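Local coordinates for protein acyl-CoA dehydrogenase (Bacillus subtilis, PDB 5LNX) that oxidises saturated acyl-CoA to 2,3-dehydroacyl-CoA, using FAD as cofactor and passing the electrons to an acceptor, at residues Val87-Ser90 with Val91-Pro95; Tyr341-Tyr345 with Pro346-Leu350. All blocks are in the same frame, centred on the assembly; numbering follows the deposited sequence.

How the contacts relate
Both contacts are local turns beside a helix end, but they share no helix and lie in different parts of the fold, with centres about 30 Å apart and nearest atoms about 17 Å apart. Contact 1 is buried near the centre of the folded chain, in the N-terminal domain, where it joins helix 79-90 to helix 94-99. Its chemistry is mainly that of backbone carbonyls taking several donors, with methyl groups around them. Contact 2 belongs to the C-terminal domain, farther out and partly exposed, leads into helix 348-356 and faces a second subunit; there a long charge pair joins a beta turn and a tyrosine-proline contact. A side chain of each approaches a bound FAD.

Contact 1 of 2, residues Val87-Ser90 with Val91-Pro95; sequences VHTS and VGTNP
The His-88 ring has the methyl CG2 of Thr-93 over one face, 3.8 Å from CG2 to the ring centroid and 17° off the normal, displaced toward the NE2 side of the ring. This is a CH-pi contact in form, although the same methyl is modelled too near the His-88 carbonyl for its exact position to be trusted. At the ring edge, in plane, sits OG1 of Thr-89, whose hydroxyl is bonded to Leu-85 O one turn back. The ring nitrogens have weak outside bonds: NE2 to Met-49 O and Leu-112 O, ND1 to Gly-119 N.

Thr-89 O takes two clear hydrogen bonds, with a weak third from Thr-93 N. Thr-93 OG1 reaches it at 2.8 Å, in the carbonyl plane and on a lone pair; the Thr-93 hydroxyl lies between its own N and carbonyl carbon (chi1 88°), which turns it back toward the preceding helix. Asn-94 N donates to the same oxygen, Thr-89 O, also at 2.8 Å. Two residues earlier, Val-87 O likewise takes two donors, Val-91 N at 3.1 Å and Gly-92 N at 2.8 Å. The bonds to Gly-92 and Asn-94 each span five residues, so the alpha-helical spacing widens where helix 79-90 ends, and the chain swings into helix 94-99 within the all-helical N-terminal domain of the acyl-CoA dehydrogenase fold.

The methyls Val-87 CG1 and Val-91 CG2 meet at 3.8 Å. Beyond them Val-91 packs on Phe-121 of the FAD pocket, and the Val-87 side chain itself comes within about 4 Å of a bound FAD. Ser-90 OG bonds back to Ser-86 O and lies near Val-91 CG1, while Asn-94 sets its CB 3.4 Å from Ser-90 O.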
loop_
_atom_site.group_PDB
_atom_site.type_symbol
_atom_site.label_atom_id
_atom_site.label_comp_id
_atom_site.label_asym_id
_atom_site.label_seq_id
_atom_site.Cartn_x
_atom_site.Cartn_y
_atom_site.Cartn_z
ATOM N N VAL D 87 14.670 -20.841 17.247
ATOM C CA VAL D 87 13.818 -21.889 17.769
ATOM C C VAL D 87 14.562 -22.603 18.892
ATOM O O VAL D 87 14.037 -22.759 20.000
ATOM C CB VAL D 87 13.396 -22.884 16.666
ATOM C CG1 VAL D 87 12.894 -24.183 17.268
ATOM C CG2 VAL D 87 12.307 -22.265 15.793
ATOM N N HIS D 88 15.783 -23.025 18.590
ATOM C CA HIS D 88 16.610 -23.806 19.530
ATOM C C HIS D 88 16.538 -23.210 20.914
ATOM O O HIS D 88 16.265 -23.902 21.896
ATOM C CB HIS D 88 18.066 -23.875 19.034
ATOM C CG HIS D 88 19.067 -24.252 20.081
ATOM N ND1 HIS D 88 19.509 -25.541 20.255
ATOM C CD2 HIS D 88 19.768 -23.495 20.963
ATOM C CE1 HIS D 88 20.397 -25.579 21.236
ATOM N NE2 HIS D 88 20.579 -24.347 21.676
ATOM N N THR D 89 16.790 -21.914 20.986
ATOM C CA THR D 89 16.906 -21.205 22.275
ATOM C C THR D 89 15.609 -20.801 22.930
ATOM O O THR D 89 15.381 -21.099 24.091
ATOM C CB THR D 89 17.695 -19.910 22.085
ATOM O OG1 THR D 89 18.834 -20.199 21.272
ATOM C CG2 THR D 89 18.114 -19.306 23.416
ATOM N N SER D 90 14.788 -20.096 22.161
ATOM C CA SER D 90 13.645 -19.360 22.663
ATOM C C SER D 90 12.454 -20.283 22.997
ATOM O O SER D 90 11.618 -19.983 23.858
ATOM C CB SER D 90 13.252 -18.367 21.579
ATOM O OG SER D 90 12.710 -19.059 20.468
ATOM N N VAL D 91 12.331 -21.350 22.221
ATOM C CA VAL D 91 11.242 -22.323 22.397
ATOM C C VAL D 91 11.691 -23.795 22.531
ATOM O O VAL D 91 10.899 -24.645 22.925
ATOM C CB VAL D 91 10.204 -22.195 21.274
ATOM C CG1 VAL D 91 9.555 -20.821 21.330
ATOM C CG2 VAL D 91 10.820 -22.465 19.908
ATOM N N GLY D 92 12.959 -24.076 22.240
ATOM C CA GLY D 92 13.551 -25.391 22.496
ATOM C C GLY D 92 14.273 -25.524 23.829
ATOM O O GLY D 92 14.369 -26.613 24.381
ATOM N N THR D 93 14.825 -24.427 24.329
ATOM C CA THR D 93 15.648 -24.461 25.558
ATOM C C THR D 93 15.003 -23.629 26.687
ATOM O O THR D 93 15.013 -24.032 27.857
ATOM C CB THR D 93 17.131 -24.050 25.354
ATOM O OG1 THR D 93 17.194 -22.645 25.507
ATOM C CG2 THR D 93 17.713 -24.439 23.984
ATOM N N ASN D 94 14.438 -22.473 26.338
ATOM C CA ASN D 94 13.891 -21.532 27.340
ATOM C C ASN D 94 12.706 -22.090 28.130
ATOM O O ASN D 94 12.570 -21.811 29.317
ATOM C CB ASN D 94 13.498 -20.187 26.688
ATOM C CG ASN D 94 14.668 -19.215 26.542
ATOM O OD1 ASN D 94 15.805 -19.520 26.889
ATOM N ND2 ASN D 94 14.366 -18.010 26.078
ATOM N N PRO D 95 11.830 -22.870 27.480
ATOM C CA PRO D 95 10.706 -23.417 28.248
ATOM C C PRO D 95 11.178 -24.243 29.425
ATOM O O PRO D 95 10.627 -24.108 30.520
ATOM C CB PRO D 95 9.965 -24.292 27.234
ATOM C CG PRO D 95 10.330 -23.734 25.899
ATOM C CD PRO D 95 11.733 -23.216 26.046
#

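Contact 2 of 2, residues Tyr341-Tyr345 with Pro346-Leu350; sequences YMKDY and PVERL
Charge pairing links Lys-343 to Glu-348: NZ stands 3.6 Å from OE2, a long salt bridge. The lysine chain bends at its last two torsions to bring the amino group round, and the glutamate, with CG anti to the backbone N (chi1 161°), bends at chi2 (-72°). OE2 has its stronger partner in Arg-352 NE, one turn farther along the helix, so this oxygen is shared by two cations, the lysine at the longer range, which would be expected to favour the ionised form of the acid. The other oxygen, OE1, lies beside the aliphatic part of the lysine, 4.0 Å from Lys-343 CG. With a glutamine here the negative charge would be gone, and Lys-343 and Arg-352 would probably lose the carboxylate charge that both now share.

Backbone bonding shapes the loop. Tyr-345 N donates to Met-342 O at 3.2 Å, closing a type I beta turn.

Van der Waals contact brings Glu-348 CB to 4.0 Å from Met-342 O. Apolar contact follows the chain from Tyr-345 into Pro-346, whose CD lies 3.3 Å from Tyr-345 CB and at the edge of the tyrosine ring, near its plane. Both side chains also touch Tyr-336 of helix 332-336.

Across the subunit boundary Tyr-341 OH is hydrogen-bonded to Arg-352 O of the second subunit, and Met-342, about 4 Å from a bound FAD, packs on Phe-154 of that subunit. The turn thus forms part of a flavin site built at a subunit interface, as is characteristic of acyl-CoA dehydrogenases.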
loop_
_atom_site.group_PDB
_atom_site.type_symbol
_atom_site.label_atom_id
_atom_site.label_comp_id
_atom_site.label_asym_id
_atom_site.label_seq_id
_atom_site.Cartn_x
_atom_site.Cartn_y
_atom_site.Cartn_z
ATOM N N TYR D 341 16.189 -12.380 -10.525
ATOM C CA TYR D 341 15.403 -13.585 -10.689
ATOM C C TYR D 341 16.244 -14.851 -10.738
ATOM O O TYR D 341 15.744 -15.924 -11.067
ATOM C CB TYR D 341 14.563 -13.486 -11.970
ATOM C CG TYR D 341 13.280 -14.283 -11.890
ATOM C CD1 TYR D 341 12.255 -13.893 -11.040
ATOM C CD2 TYR D 341 13.073 -15.401 -12.701
ATOM C CE1 TYR D 341 11.050 -14.577 -11.014
ATOM C CE2 TYR D 341 11.871 -16.106 -12.663
ATOM C CZ TYR D 341 10.861 -15.683 -11.826
ATOM O OH TYR D 341 9.688 -16.384 -11.742
ATOM N N MET D 342 17.522 -14.722 -10.440
ATOM C CA MET D 342 18.521 -15.762 -10.746
ATOM C C MET D 342 19.060 -16.319 -9.471
ATOM O O MET D 342 19.345 -15.564 -8.527
ATOM C CB MET D 342 19.686 -15.176 -11.555
ATOM C CG MET D 342 19.278 -14.679 -12.918
ATOM S SD MET D 342 18.933 -16.039 -14.043
ATOM C CE MET D 342 17.533 -15.399 -14.963
ATOM N N LYS D 343 19.245 -17.627 -9.449
ATOM C CA LYS D 343 19.572 -18.310 -8.192
ATOM C C LYS D 343 21.026 -18.088 -7.800
ATOM O O LYS D 343 21.365 -18.179 -6.617
ATOM C CB LYS D 343 19.228 -19.797 -8.254
ATOM C CG LYS D 343 17.780 -20.077 -7.858
ATOM C CD LYS D 343 17.554 -21.533 -7.459
ATOM C CE LYS D 343 16.601 -21.660 -6.278
ATOM N NZ LYS D 343 15.293 -21.008 -6.512
ATOM N N ASP D 344 21.855 -17.789 -8.809
ATOM C CA ASP D 344 23.290 -17.460 -8.628
ATOM C C ASP D 344 23.523 -16.104 -7.999
ATOM O O ASP D 344 24.581 -15.863 -7.431
ATOM C CB ASP D 344 24.089 -17.553 -9.947
ATOM C CG ASP D 344 23.572 -16.658 -11.060
ATOM O OD1 ASP D 344 22.624 -15.875 -10.844
ATOM O OD2 ASP D 344 24.172 -16.745 -12.167
ATOM N N TYR D 345 22.534 -15.228 -8.106
ATOM C CA TYR D 345 22.530 -13.924 -7.412
ATOM C C TYR D 345 21.760 -13.967 -6.073
ATOM O O TYR D 345 20.796 -14.739 -5.944
ATOM C CB TYR D 345 21.915 -12.872 -8.334
ATOM C CG TYR D 345 22.851 -12.448 -9.424
ATOM C CD1 TYR D 345 23.640 -11.314 -9.281
ATOM C CD2 TYR D 345 22.971 -13.182 -10.595
ATOM C CE1 TYR D 345 24.503 -10.911 -10.289
ATOM C CE2 TYR D 345 23.835 -12.791 -11.602
ATOM C CZ TYR D 345 24.599 -11.655 -11.441
ATOM O OH TYR D 345 25.437 -11.230 -12.439
ATOM N N PRO D 346 22.131 -13.081 -5.113
ATOM C CA PRO D 346 21.846 -13.210 -3.689
ATOM C C PRO D 346 20.501 -12.663 -3.157
ATOM O O PRO D 346 20.293 -12.684 -1.955
ATOM C CB PRO D 346 22.971 -12.372 -3.079
ATOM C CG PRO D 346 23.098 -11.233 -4.018
ATOM C CD PRO D 346 22.750 -11.761 -5.379
ATOM N N VAL D 347 19.643 -12.143 -4.031
ATOM C CA VAL D 347 18.388 -11.446 -3.615
ATOM C C VAL D 347 17.104 -12.270 -3.703
ATOM O O VAL D 347 16.133 -12.030 -3.006
ATOM C CB VAL D 347 18.117 -10.153 -4.425
ATOM C CG1 VAL D 347 19.038 -9.052 -3.968
ATOM C CG2 VAL D 347 18.226 -10.385 -5.923
ATOM N N GLU D 348 17.090 -13.206 -4.618
ATOM C CA GLU D 348 15.939 -14.038 -4.850
ATOM C C GLU D 348 15.554 -14.931 -3.599
ATOM O O GLU D 348 14.365 -15.184 -3.289
ATOM C CB GLU D 348 16.236 -14.726 -6.163
ATOM C CG GLU D 348 15.419 -15.934 -6.363
ATOM C CD GLU D 348 15.849 -17.066 -5.466
ATOM O OE1 GLU D 348 17.063 -17.170 -5.146
ATOM O OE2 GLU D 348 14.935 -17.774 -5.012
ATOM N N ARG D 349 16.570 -15.272 -2.822
ATOM C CA ARG D 349 16.409 -16.069 -1.611
ATOM C C ARG D 349 15.750 -15.255 -0.546
ATOM O O ARG D 349 15.132 -15.792 0.368
ATOM C CB ARG D 349 17.761 -16.534 -1.099
ATOM C CG ARG D 349 18.623 -15.447 -0.508
ATOM C CD ARG D 349 19.966 -15.998 -0.063
ATOM N NE ARG D 349 20.705 -16.604 -1.158
ATOM C CZ ARG D 349 21.960 -17.023 -1.076
ATOM N NH1 ARG D 349 22.649 -16.892 0.060
ATOM N NH2 ARG D 349 22.533 -17.592 -2.136
ATOM N N LEU D 350 15.914 -13.944 -0.636
ATOM C CA LEU D 350 15.423 -13.033 0.404
ATOM C C LEU D 350 13.918 -12.954 0.321
ATOM O O LEU D 350 13.263 -12.804 1.343
ATOM C CB LEU D 350 16.017 -11.645 0.227
ATOM C CG LEU D 350 17.545 -11.587 0.348
ATOM C CD1 LEU D 350 18.033 -10.163 0.201
ATOM C CD2 LEU D 350 18.050 -12.174 1.652
#